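Local structure of SusD-like protein BACOVA_02651 (Bacteroides ovatus, 5E75) at residues 81-84 and 85-89; 106-109 and 110-114. The protein binds polysaccharide at the cell surface and probably captures xyloglucan there before its transport into the periplasm for degradation. One frame throughout, in Å; residues are numbered along the deposited sequence.

Contact 1. Residues 81-84 and 85-89; sequences SVVT and MANSV
Val83 and Asn87, one helical turn apart, meet because CG1 of Val83 stands anti to its backbone N (chi1 172°) while CG of Asn87 turns back along the helix, anti to its own carbonyl carbon (chi1 -65°). The two side chains run side by side in the same direction, and Val83 CG1 touches Asn87 ND2 at 3.8 Å. The amide carbon lies close to the preceding turn as well, Asn87 CG being 3.2 Å from Val83 O, but the amide N-H is poorly aimed at this carbonyl, which instead accepts from Asn87 N at 2.9 Å. The amide group spends its polarity on other partners: OD1 accepts from Arg117, and ND2 gives to Asn137 OD1 and to the carbonyl of Ile134. Along the backbone, Met85 N to Ser81 O and Ala86 N to Val82 O continue the regular i to i+4 ladder. Thr84 O is the acceptor of Ser88 N at 2.9 Å and also takes a bond from Asn137 ND2. The hydroxyl of Ser88 comes within 3.2 Å of Thr84 O, whereas OG1 of Thr84 is bonded to Tyr80 O one turn back. Met85 sends its side chain off the helix to Pro26, Leu27 and Ala31; Val82 and Val83 pack on Met116, Ala120 and Tyr121 of helix 103-125. Bonded at both ends, the buried amide of Asn87 is probably held in its rotation, OD1 toward a cation and ND2 toward acceptors, with the CG1 methyl of Val83 as an apolar neighbour.

Contact 2. Residues 106-109 and 110-114; sequences KTKA and IAEAR
Lys108 reaches Glu112 across one turn of helix and forms a salt bridge, Lys108 NZ to Glu112 OE1 at 3.4 Å, whose hydrogen bond is weak. The lysine chain leaves anti to its backbone N (chi1 175°), runs almost straight and bends only at its last torsion, which brings NZ round to the carboxylate; the two side chains cross at a slant. The carboxylate divides its work: OE1 faces the lysine, while OE2, 4.0 Å from Lys108 NZ, accepts from Tyr28 OH and pairs with Arg177. Two positive groups and a hydroxyl thus meet this buried carboxylate, and they would be expected to stabilise its charged form. A glutamine here would probably leave Arg177 and Lys108 without their anionic mate. Main-chain polar atoms are satisfied by the helix itself: Ile110 N bonds to Lys106 O at 3.0 Å, Ala111 N to Thr107 O at 2.8 Å, Glu112 N to Lys108 O, and Ala113 N to Ala109 O. Ile110 lays CG1 against the first of these carbonyls, 3.4 Å from Lys106 O, and its side chain reaches Tyr164 and Val93. The hydroxyl of Thr107 bonds to Glu103 O in the turn before. Arg114 carries its guanidinium away from this turn to salt bridges with Asp161 and Glu519. An i to i+4 lysine-glutamate pair on regular alpha-helix is the motif, set on helix 103-125 where it packs among helices 17-24, 70-95 and 151-168 of the SusD family fold.

How the contacts relate
From the N terminus the chain passes several short helices before helix 70-95, where contact 1 spans consecutive turns, and then runs through the connection after residue 95 into helix 103-125, where contact 2 does the same. Each is local and closes no long loop; they lie in series, neither nested nor crossing. Their centres are about 11 Å apart, and the two helices touch directly: Ala86 CB lies 3.3 Å from Ala113 O, and Val89 CG1 packs 4.0 Å from Ala113 CB. The small side chains of Ala86 and Ala113 probably let the helices come this close. Arg117, which holds Asn87 of contact 1, belongs to the helix of contact 2, adding a polar tie between neighbouring helices.

Contact 1. Residues 81-84 and 85-89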
loop_
_atom_site.group_PDB
_atom_site.type_symbol
_atom_site.label_atom_id
_atom_site.label_comp_id
_atom_site.label_asym_id
_atom_site.label_seq_id
_atom_site.Cartn_x
_atom_site.Cartn_y
_atom_site.Cartn_z
ATOM N N SER A 81 7.616 -0.893 15.537
ATOM C CA SER A 81 8.976 -1.392 15.322
ATOM C C SER A 81 9.755 -0.473 14.383
ATOM O O SER A 81 10.942 -0.209 14.579
ATOM C CB SER A 81 8.950 -2.820 14.767
ATOM O OG SER A 81 8.555 -3.754 15.753
ATOM N N VAL A 82 9.091 0.035 13.349
ATOM C CA VAL A 82 9.719 1.024 12.476
ATOM C C VAL A 82 10.077 2.286 13.267
ATOM O O VAL A 82 11.194 2.812 13.155
ATOM C CB VAL A 82 8.821 1.397 11.254
ATOM C CG1 VAL A 82 9.511 2.446 10.394
ATOM C CG2 VAL A 82 8.502 0.176 10.410
ATOM N N VAL A 83 9.130 2.790 14.049
ATOM C CA VAL A 83 9.354 4.002 14.810
ATOM C C VAL A 83 10.517 3.817 15.771
ATOM O O VAL A 83 11.413 4.661 15.824
ATOM C CB VAL A 83 8.086 4.410 15.603
ATOM C CG1 VAL A 83 8.381 5.576 16.556
ATOM C CG2 VAL A 83 6.929 4.745 14.632
ATOM N N THR A 84 10.507 2.734 16.542
ATOM C CA THR A 84 11.559 2.566 17.546
ATOM C C THR A 84 12.903 2.245 16.899
ATOM O O THR A 84 13.941 2.701 17.396
ATOM C CB THR A 84 11.183 1.548 18.617
ATOM O OG1 THR A 84 10.985 0.291 18.018
ATOM C CG2 THR A 84 9.913 1.960 19.346
ATOM N N MET A 85 12.930 1.499 15.800
ATOM C CA MET A 85 14.208 1.340 15.082
ATOM C C MET A 85 14.754 2.670 14.543
ATOM O O MET A 85 15.964 2.936 14.596
ATOM C CB MET A 85 14.124 0.321 13.941
ATOM C CG MET A 85 15.513 0.050 13.363
ATOM S SD MET A 85 15.592 -1.119 12.013
ATOM C CE MET A 85 15.010 -2.584 12.819
ATOM N N ALA A 86 13.878 3.489 13.975
ATOM C CA ALA A 86 14.265 4.816 13.506
ATOM C C ALA A 86 14.880 5.610 14.662
ATOM O O ALA A 86 15.934 6.250 14.513
ATOM C CB ALA A 86 13.049 5.556 12.932
ATOM N N ASN A 87 14.211 5.589 15.811
ATOM C CA ASN A 87 14.718 6.312 16.979
ATOM C C ASN A 87 16.099 5.788 17.412
ATOM O O ASN A 87 16.994 6.568 17.754
ATOM C CB ASN A 87 13.717 6.239 18.133
ATOM C CG ASN A 87 12.426 6.956 17.828
ATOM O OD1 ASN A 87 12.346 7.749 16.885
ATOM N ND2 ASN A 87 11.413 6.701 18.641
ATOM N N SER A 88 16.276 4.476 17.351
ATOM C CA SER A 88 17.559 3.877 17.708
ATOM C C SER A 88 18.656 4.292 16.740
ATOM O O SER A 88 19.787 4.584 17.165
ATOM C CB SER A 88 17.453 2.367 17.764
ATOM O OG SER A 88 16.680 1.952 18.873
ATOM N N VAL A 89 18.357 4.310 15.445
ATOM C CA VAL A 89 19.313 4.789 14.452
ATOM C C VAL A 89 19.711 6.243 14.708
ATOM O O VAL A 89 20.892 6.586 14.672
ATOM C CB VAL A 89 18.740 4.648 13.015
ATOM C CG1 VAL A 89 19.558 5.441 11.997
ATOM C CG2 VAL A 89 18.684 3.197 12.634
#

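Contact 2. Residues 106-109 and 110-114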
loop_
_atom_site.group_PDB
_atom_site.type_symbol
_atom_site.label_atom_id
_atom_site.label_comp_id
_atom_site.label_asym_id
_atom_site.label_seq_id
_atom_site.Cartn_x
_atom_site.Cartn_y
_atom_site.Cartn_z
ATOM N N LYS A 106 26.030 10.771 8.150
ATOM C CA LYS A 106 25.264 10.897 9.382
ATOM C C LYS A 106 23.879 11.463 9.100
ATOM O O LYS A 106 22.868 10.937 9.581
ATOM C CB LYS A 106 26.024 11.758 10.402
ATOM C CG LYS A 106 27.213 11.022 11.002
ATOM C CD LYS A 106 27.679 11.661 12.299
ATOM C CE LYS A 106 28.817 12.564 12.080
ATOM N NZ LYS A 106 29.246 13.136 13.385
ATOM N N THR A 107 23.826 12.512 8.300
ATOM C CA THR A 107 22.558 13.133 7.956
ATOM C C THR A 107 21.714 12.260 7.037
ATOM O O THR A 107 20.494 12.265 7.145
ATOM C CB THR A 107 22.749 14.533 7.328
ATOM O OG1 THR A 107 23.588 14.465 6.167
ATOM C CG2 THR A 107 23.373 15.497 8.341
ATOM N N LYS A 108 22.352 11.498 6.150
ATOM C CA LYS A 108 21.626 10.536 5.329
ATOM C C LYS A 108 20.967 9.479 6.214
ATOM O O LYS A 108 19.808 9.108 5.994
ATOM C CB LYS A 108 22.576 9.893 4.319
ATOM C CG LYS A 108 21.979 8.776 3.484
ATOM C CD LYS A 108 22.990 8.382 2.423
ATOM C CE LYS A 108 22.739 6.994 1.886
ATOM N NZ LYS A 108 22.774 5.914 2.928
ATOM N N ALA A 109 21.689 8.989 7.217
ATOM C CA ALA A 109 21.141 7.967 8.099
ATOM C C ALA A 109 19.961 8.496 8.914
ATOM O O ALA A 109 18.930 7.821 9.051
ATOM C CB ALA A 109 22.233 7.432 9.040
ATOM N N ILE A 110 20.104 9.700 9.460
ATOM C CA ILE A 110 19.000 10.330 10.174
ATOM C C ILE A 110 17.828 10.533 9.226
ATOM O O ILE A 110 16.674 10.300 9.600
ATOM C CB ILE A 110 19.421 11.667 10.818
ATOM C CG1 ILE A 110 20.458 11.396 11.916
ATOM C CG2 ILE A 110 18.215 12.389 11.415
ATOM C CD1 ILE A 110 21.223 12.657 12.365
ATOM N N ALA A 111 18.113 10.955 8.000
ATOM C CA ALA A 111 17.048 11.191 7.022
ATOM C C ALA A 111 16.304 9.907 6.655
ATOM O O ALA A 111 15.082 9.923 6.523
ATOM C CB ALA A 111 17.610 11.858 5.766
ATOM N N GLU A 112 17.026 8.797 6.487
ATOM C CA GLU A 112 16.357 7.538 6.183
ATOM C C GLU A 112 15.497 7.103 7.361
ATOM O O GLU A 112 14.366 6.640 7.164
ATOM C CB GLU A 112 17.385 6.466 5.850
ATOM C CG GLU A 112 18.106 6.700 4.541
ATOM C CD GLU A 112 19.180 5.660 4.311
ATOM O OE1 GLU A 112 20.186 5.652 5.053
ATOM O OE2 GLU A 112 19.003 4.801 3.436
ATOM N N ALA A 113 16.014 7.245 8.579
ATOM C CA ALA A 113 15.263 6.910 9.782
ATOM C C ALA A 113 13.993 7.762 9.850
ATOM O O ALA A 113 12.905 7.232 10.068
ATOM C CB ALA A 113 16.117 7.124 11.011
ATOM N N ARG A 114 14.119 9.072 9.655
ATOM C CA ARG A 114 12.961 9.945 9.776
ATOM C C ARG A 114 11.957 9.713 8.635
ATOM O O ARG A 114 10.746 9.803 8.844
ATOM C CB ARG A 114 13.391 11.410 9.859
ATOM C CG ARG A 114 14.188 11.686 11.124
ATOM C CD ARG A 114 14.453 13.168 11.363
ATOM N NE ARG A 114 13.238 13.886 11.724
ATOM C CZ ARG A 114 13.206 15.155 12.113
ATOM N NH1 ARG A 114 14.329 15.857 12.204
ATOM N NH2 ARG A 114 12.047 15.719 12.420
#